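6-phosphofructokinase subunit beta (Saccharomyces cerevisiae, PDB 3O8O) forms the beta subunit of the yeast ATP-dependent phosphofructokinase, which phosphorylates fructose 6-phosphate to fructose 1,6-bisphosphate in the first committing step of glycolysis. Local coordinates at residues B[570-578]-B[743-753]. Residues are numbered along the deposited sequence; the frame is centred on the assembly and turned at random.
Sequences GNSGYLATY and MPKVIHWQATR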
ATOM      1  N   GLY B 570      17.115   6.377   5.208  1.00 33.95           N
ATOM      2  CA  GLY B 570      16.314   6.290   6.417  1.00 34.51           C
ATOM      3  C   GLY B 570      15.800   7.633   6.939  1.00 36.41           C
ATOM      4  O   GLY B 570      15.057   8.353   6.252  1.00 37.83           O
ATOM      5  N   ASN B 571      16.175   7.995   8.154  1.00 37.55           N
ATOM      6  CA  ASN B 571      15.701   9.251   8.684  1.00 38.16           C
ATOM      7  C   ASN B 571      16.681  10.386   8.454  1.00 39.27           C
ATOM      8  O   ASN B 571      16.475  11.506   8.966  1.00 39.64           O
ATOM      9  CB  ASN B 571      15.426   9.127  10.179  1.00 38.42           C
ATOM     10  CG  ASN B 571      14.275   8.209  10.488  1.00 38.52           C
ATOM     11  OD1 ASN B 571      13.243   8.251   9.834  1.00 38.67           O
ATOM     12  ND2 ASN B 571      14.436   7.394  11.503  1.00 38.90           N
ATOM     13  N   SER B 572      17.744  10.106   7.706  1.00 41.88           N
ATOM     14  CA  SER B 572      18.753  11.115   7.423  1.00 44.55           C
ATOM     15  C   SER B 572      18.628  11.702   6.025  1.00 45.30           C
ATOM     16  O   SER B 572      18.719  10.979   5.026  1.00 45.99           O
ATOM     17  CB  SER B 572      20.147  10.535   7.584  1.00 56.93           C
ATOM     18  OG  SER B 572      21.096  11.458   7.082  1.00 59.30           O
ATOM     19  N   GLY B 573      18.443  13.020   5.966  1.00 45.07           N
ATOM     20  CA  GLY B 573      18.316  13.709   4.695  1.00 44.92           C
ATOM     21  C   GLY B 573      19.654  14.041   4.047  1.00 44.27           C
ATOM     22  O   GLY B 573      19.733  14.746   3.038  1.00 44.71           O
ATOM     23  N   TYR B 574      20.720  13.511   4.619  1.00 51.31           N
ATOM     24  CA  TYR B 574      22.032  13.774   4.084  1.00 50.38           C
ATOM     25  C   TYR B 574      22.142  13.480   2.578  1.00 49.83           C
ATOM     26  O   TYR B 574      22.497  14.360   1.785  1.00 48.44           O
ATOM     27  CB  TYR B 574      23.071  12.960   4.844  1.00 42.96           C
ATOM     28  CG  TYR B 574      24.451  13.142   4.281  1.00 44.04           C
ATOM     29  CD1 TYR B 574      25.201  14.288   4.559  1.00 43.89           C
ATOM     30  CD2 TYR B 574      25.007  12.171   3.467  1.00 43.44           C
ATOM     31  CE1 TYR B 574      26.475  14.446   4.041  1.00 44.30           C
ATOM     32  CE2 TYR B 574      26.256  12.314   2.952  1.00 43.52           C
ATOM     33  CZ  TYR B 574      27.000  13.444   3.239  1.00 44.75           C
ATOM     34  OH  TYR B 574      28.286  13.514   2.754  1.00 45.27           O
ATOM     35  N   LEU B 575      21.839  12.244   2.184  1.00 32.48           N
ATOM     36  CA  LEU B 575      21.938  11.848   0.783  1.00 31.11           C
ATOM     37  C   LEU B 575      21.054  12.655  -0.161  1.00 32.40           C
ATOM     38  O   LEU B 575      21.507  13.121  -1.209  1.00 32.16           O
ATOM     39  CB  LEU B 575      21.631  10.366   0.645  1.00 22.00           C
ATOM     40  CG  LEU B 575      21.657   9.761  -0.775  1.00 21.96           C
ATOM     41  CD1 LEU B 575      23.000   9.923  -1.498  1.00 20.53           C
ATOM     42  CD2 LEU B 575      21.315   8.299  -0.642  1.00 22.47           C
ATOM     43  N   ALA B 576      19.791  12.828   0.197  1.00 53.50           N
ATOM     44  CA  ALA B 576      18.894  13.597  -0.653  1.00 53.40           C
ATOM     45  C   ALA B 576      19.406  15.036  -0.815  1.00 53.66           C
ATOM     46  O   ALA B 576      19.382  15.597  -1.915  1.00 51.42           O
ATOM     47  CB  ALA B 576      17.505  13.598  -0.051  1.00 18.35           C
ATOM     48  N   THR B 577      19.881  15.621   0.283  1.00 49.70           N
ATOM     49  CA  THR B 577      20.376  16.989   0.264  1.00 50.85           C
ATOM     50  C   THR B 577      21.545  17.196  -0.660  1.00 51.44           C
ATOM     51  O   THR B 577      21.471  18.020  -1.574  1.00 50.82           O
ATOM     52  CB  THR B 577      20.794  17.476   1.648  1.00 44.64           C
ATOM     53  OG1 THR B 577      19.644  17.512   2.507  1.00 45.08           O
ATOM     54  CG2 THR B 577      21.405  18.867   1.545  1.00 41.77           C
ATOM     55  N   TYR B 578      22.624  16.459  -0.437  1.00 56.95           N
ATOM     56  CA  TYR B 578      23.779  16.631  -1.303  1.00 59.56           C
ATOM     57  C   TYR B 578      23.513  16.208  -2.738  1.00 58.37           C
ATOM     58  O   TYR B 578      24.004  16.847  -3.676  1.00 58.96           O
ATOM     59  CB  TYR B 578      25.023  15.944  -0.712  1.00 66.60           C
ATOM     60  CG  TYR B 578      25.565  16.770   0.435  1.00 68.67           C
ATOM     61  CD1 TYR B 578      24.983  16.704   1.702  1.00 69.73           C
ATOM     62  CD2 TYR B 578      26.514  17.768   0.206  1.00 69.67           C
ATOM     63  CE1 TYR B 578      25.319  17.620   2.694  1.00 70.25           C
ATOM     64  CE2 TYR B 578      26.853  18.688   1.200  1.00 70.19           C
ATOM     65  CZ  TYR B 578      26.251  18.608   2.428  1.00 69.54           C
ATOM     66  OH  TYR B 578      26.562  19.529   3.385  1.00 69.57           O
ATOM     67  N   MET B 743      19.599   7.413  14.493  1.00 58.12           N
ATOM     68  CA  MET B 743      20.433   8.498  14.001  1.00 58.21           C
ATOM     69  C   MET B 743      20.705   9.612  14.992  1.00 56.66           C
ATOM     70  O   MET B 743      19.996   9.774  15.975  1.00 57.54           O
ATOM     71  CB  MET B 743      19.873   9.057  12.720  1.00 69.36           C
ATOM     72  CG  MET B 743      18.759  10.008  12.833  1.00 71.01           C
ATOM     73  SD  MET B 743      18.601  10.394  11.084  1.00 71.73           S
ATOM     74  CE  MET B 743      19.999  11.481  10.782  1.00 71.73           C
ATOM     75  N   PRO B 744      21.752  10.400  14.739  1.00 37.73           N
ATOM     76  CA  PRO B 744      22.160  11.504  15.601  1.00 38.12           C
ATOM     77  C   PRO B 744      21.050  12.437  15.997  1.00 39.34           C
ATOM     78  O   PRO B 744      20.085  12.611  15.265  1.00 39.40           O
ATOM     79  CB  PRO B 744      23.240  12.199  14.781  1.00 49.99           C
ATOM     80  CG  PRO B 744      22.847  11.910  13.403  1.00 49.49           C
ATOM     81  CD  PRO B 744      22.488  10.462  13.470  1.00 49.13           C
ATOM     82  N   LYS B 745      21.200  13.040  17.170  1.00 46.85           N
ATOM     83  CA  LYS B 745      20.214  13.973  17.690  1.00 48.55           C
ATOM     84  C   LYS B 745      20.360  15.319  16.986  1.00 48.36           C
ATOM     85  O   LYS B 745      19.395  16.040  16.790  1.00 47.93           O
ATOM     86  CB  LYS B 745      20.404  14.133  19.206  1.00 81.28           C
ATOM     87  CG  LYS B 745      19.131  14.480  19.967  1.00 81.28           C
ATOM     88  N   VAL B 746      21.573  15.641  16.582  1.00 63.03           N
ATOM     89  CA  VAL B 746      21.821  16.904  15.913  1.00 63.93           C
ATOM     90  C   VAL B 746      22.148  16.661  14.438  1.00 65.95           C
ATOM     91  O   VAL B 746      23.001  15.830  14.133  1.00 66.38           O
ATOM     92  CB  VAL B 746      23.036  17.637  16.569  1.00 34.83           C
ATOM     93  CG1 VAL B 746      23.339  18.884  15.820  1.00 33.71           C
ATOM     94  CG2 VAL B 746      22.756  17.984  18.007  1.00 33.96           C
ATOM     95  N   ILE B 747      21.479  17.365  13.524  1.00 77.46           N
ATOM     96  CA  ILE B 747      21.792  17.213  12.104  1.00 78.06           C
ATOM     97  C   ILE B 747      22.808  18.269  11.719  1.00 79.50           C
ATOM     98  O   ILE B 747      22.649  19.431  12.085  1.00 80.11           O
ATOM     99  CB  ILE B 747      20.563  17.379  11.214  1.00 81.07           C
ATOM    100  CG1 ILE B 747      19.571  18.345  11.845  1.00 81.07           C
ATOM    101  CG2 ILE B 747      19.931  16.032  10.974  1.00 81.07           C
ATOM    102  CD1 ILE B 747      18.402  18.649  10.932  1.00 59.25           C
ATOM    103  N   HIS B 748      23.845  17.886  10.980  1.00 75.01           N
ATOM    104  CA  HIS B 748      24.852  18.859  10.635  1.00 76.41           C
ATOM    105  C   HIS B 748      24.852  19.427   9.222  1.00 76.66           C
ATOM    106  O   HIS B 748      25.893  19.931   8.779  1.00 78.33           O
ATOM    107  CB  HIS B 748      26.246  18.314  10.965  1.00 81.28           C
ATOM    108  CG  HIS B 748      26.710  17.221  10.051  1.00 81.28           C
ATOM    109  ND1 HIS B 748      26.532  15.882  10.341  1.00 81.28           N
ATOM    110  CD2 HIS B 748      27.362  17.264   8.861  1.00 81.28           C
ATOM    111  CE1 HIS B 748      27.057  15.148   9.371  1.00 81.28           C
ATOM    112  NE2 HIS B 748      27.566  15.963   8.461  1.00 81.28           N
ATOM    113  N   TRP B 749      23.717  19.406   8.520  1.00 46.38           N
ATOM    114  CA  TRP B 749      23.730  19.950   7.149  1.00 46.82           C
ATOM    115  C   TRP B 749      22.534  20.786   6.742  1.00 46.75           C
ATOM    116  O   TRP B 749      22.310  21.024   5.546  1.00 45.86           O
ATOM    117  CB  TRP B 749      23.883  18.818   6.152  1.00 81.28           C
ATOM    118  CG  TRP B 749      22.835  17.836   6.386  1.00 81.28           C
ATOM    119  CD1 TRP B 749      21.497  17.978   6.124  1.00 81.28           C
ATOM    120  CD2 TRP B 749      22.982  16.595   7.069  1.00 81.28           C
ATOM    121  NE1 TRP B 749      20.797  16.897   6.614  1.00 81.28           N
ATOM    122  CE2 TRP B 749      21.684  16.032   7.201  1.00 81.28           C
ATOM    123  CE3 TRP B 749      24.081  15.902   7.589  1.00 81.28           C
ATOM    124  CZ2 TRP B 749      21.458  14.810   7.835  1.00 81.28           C
ATOM    125  CZ3 TRP B 749      23.858  14.681   8.224  1.00 81.28           C
ATOM    126  CH2 TRP B 749      22.553  14.150   8.342  1.00 81.28           C
ATOM    127  N   GLN B 750      21.792  21.257   7.738  1.00 64.17           N
ATOM    128  CA  GLN B 750      20.596  22.048   7.497  1.00 63.65           C
ATOM    129  C   GLN B 750      20.902  23.340   6.743  1.00 63.30           C
ATOM    130  O   GLN B 750      20.045  23.863   6.028  1.00 62.44           O
ATOM    131  CB  GLN B 750      19.910  22.353   8.835  1.00 80.13           C
ATOM    132  CG  GLN B 750      18.415  22.642   8.714  1.00 81.12           C
ATOM    133  CD  GLN B 750      17.599  21.431   8.229  1.00 81.21           C
ATOM    134  OE1 GLN B 750      16.421  21.566   7.871  1.00 81.21           O
ATOM    135  NE2 GLN B 750      18.217  20.249   8.227  1.00 79.76           N
ATOM    136  N   ALA B 751      22.129  23.839   6.881  1.00 70.71           N
ATOM    137  CA  ALA B 751      22.528  25.087   6.237  1.00 70.20           C
ATOM    138  C   ALA B 751      22.665  24.990   4.723  1.00 70.02           C
ATOM    139  O   ALA B 751      22.268  25.900   3.977  1.00 70.06           O
ATOM    140  CB  ALA B 751      23.825  25.571   6.835  1.00 81.28           C
ATOM    141  N   THR B 752      23.226  23.885   4.262  1.00 49.02           N
ATOM    142  CA  THR B 752      23.410  23.734   2.831  1.00 49.68           C
ATOM    143  C   THR B 752      22.078  23.501   2.136  1.00 49.25           C
ATOM    144  O   THR B 752      21.950  23.710   0.933  1.00 49.04           O
ATOM    145  CB  THR B 752      24.421  22.604   2.538  1.00 57.16           C
ATOM    146  OG1 THR B 752      23.778  21.528   1.847  1.00 56.91           O
ATOM    147  CG2 THR B 752      25.030  22.113   3.845  1.00 57.24           C
ATOM    148  N   ARG B 753      21.085  23.079   2.915  1.00 58.68           N
ATOM    149  CA  ARG B 753      19.748  22.863   2.384  1.00 58.39           C
ATOM    150  C   ARG B 753      19.298  24.192   1.776  1.00 58.93           C
ATOM    151  O   ARG B 753      18.738  24.249   0.668  1.00 58.36           O
ATOM    152  CB  ARG B 753      18.770  22.499   3.507  1.00 72.85           C
ATOM    153  CG  ARG B 753      19.004  21.183   4.210  1.00 72.49           C
ATOM    154  CD  ARG B 753      18.812  19.979   3.295  1.00 72.82           C
ATOM    155  NE  ARG B 753      17.547  19.986   2.561  1.00 73.30           N
ATOM    156  CZ  ARG B 753      16.367  20.231   3.114  1.00 72.91           C
ATOM    157  NH1 ARG B 753      15.268  20.218   2.373  1.00 73.46           N
ATOM    158  NH2 ARG B 753      16.294  20.498   4.404  1.00 72.98           N
TER
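Ser-572 OG, set against the indole of Trp-749, is held by two backbone groups: it accepts from Tyr-574 N at 3.2 Å (N-H...O angle 161°) and is hydrogen-bonded to Ser-525 O. Its distance to Trp-749 CH2 is 3.3 Å. The Tyr-574 bond closes an ST turn leading into helix 574-583, with Gly-573 at the N-cap and its backbone N hydrogen-bonded to the Glu-592 carboxylate (OE2). This beta-alpha connection of the regulatory phosphofructokinase domain follows strand 561-567, and Gly-570 at its start touches the bound fructose 2,6-bisphosphate. It thus illustrates how a ligand-binding loop can be backed by a distant chain segment, here the approach to helix 750-760.

The indole of Trp-749 contributes the largest buried area, with a face turned to the start of the helix. Tyr-574 CB sits over its six-membered ring, 3.8 Å from the centroid, a CH-pi contact. With CG anti to the backbone N (chi1 177°), the Tyr-574 ring turns its edge to the same indole, a T-shaped pair with centroids 5.3 Å apart and planes at 64°. Ile-747 CB lies over the opposite face, toward the rim. An alanine in place of Trp-749 would probably leave Tyr-574 without its edge-to-face partner and open a gap beneath the ST turn.

The contact extends beyond the indole. Nearer Gly-570 and the bound activator, the bent Met-743 side chain sets SD 3.5 Å from Asn-571 CB and CE against Ser-572 CB, in van der Waals contact, while the amide of Asn-571 bonds to Asn-629 and Met-741 O. From helix 574-583, the edge of the Tyr-578 ring (CE1) comes within 3.9 Å of Trp-749 CB, just before helix 750-760. Arg-753 NH2 salt-bridges Glu-593. One turn into helix 574-583, Thr-577 CG2 packs 3.6 Å from Thr-752 OG1.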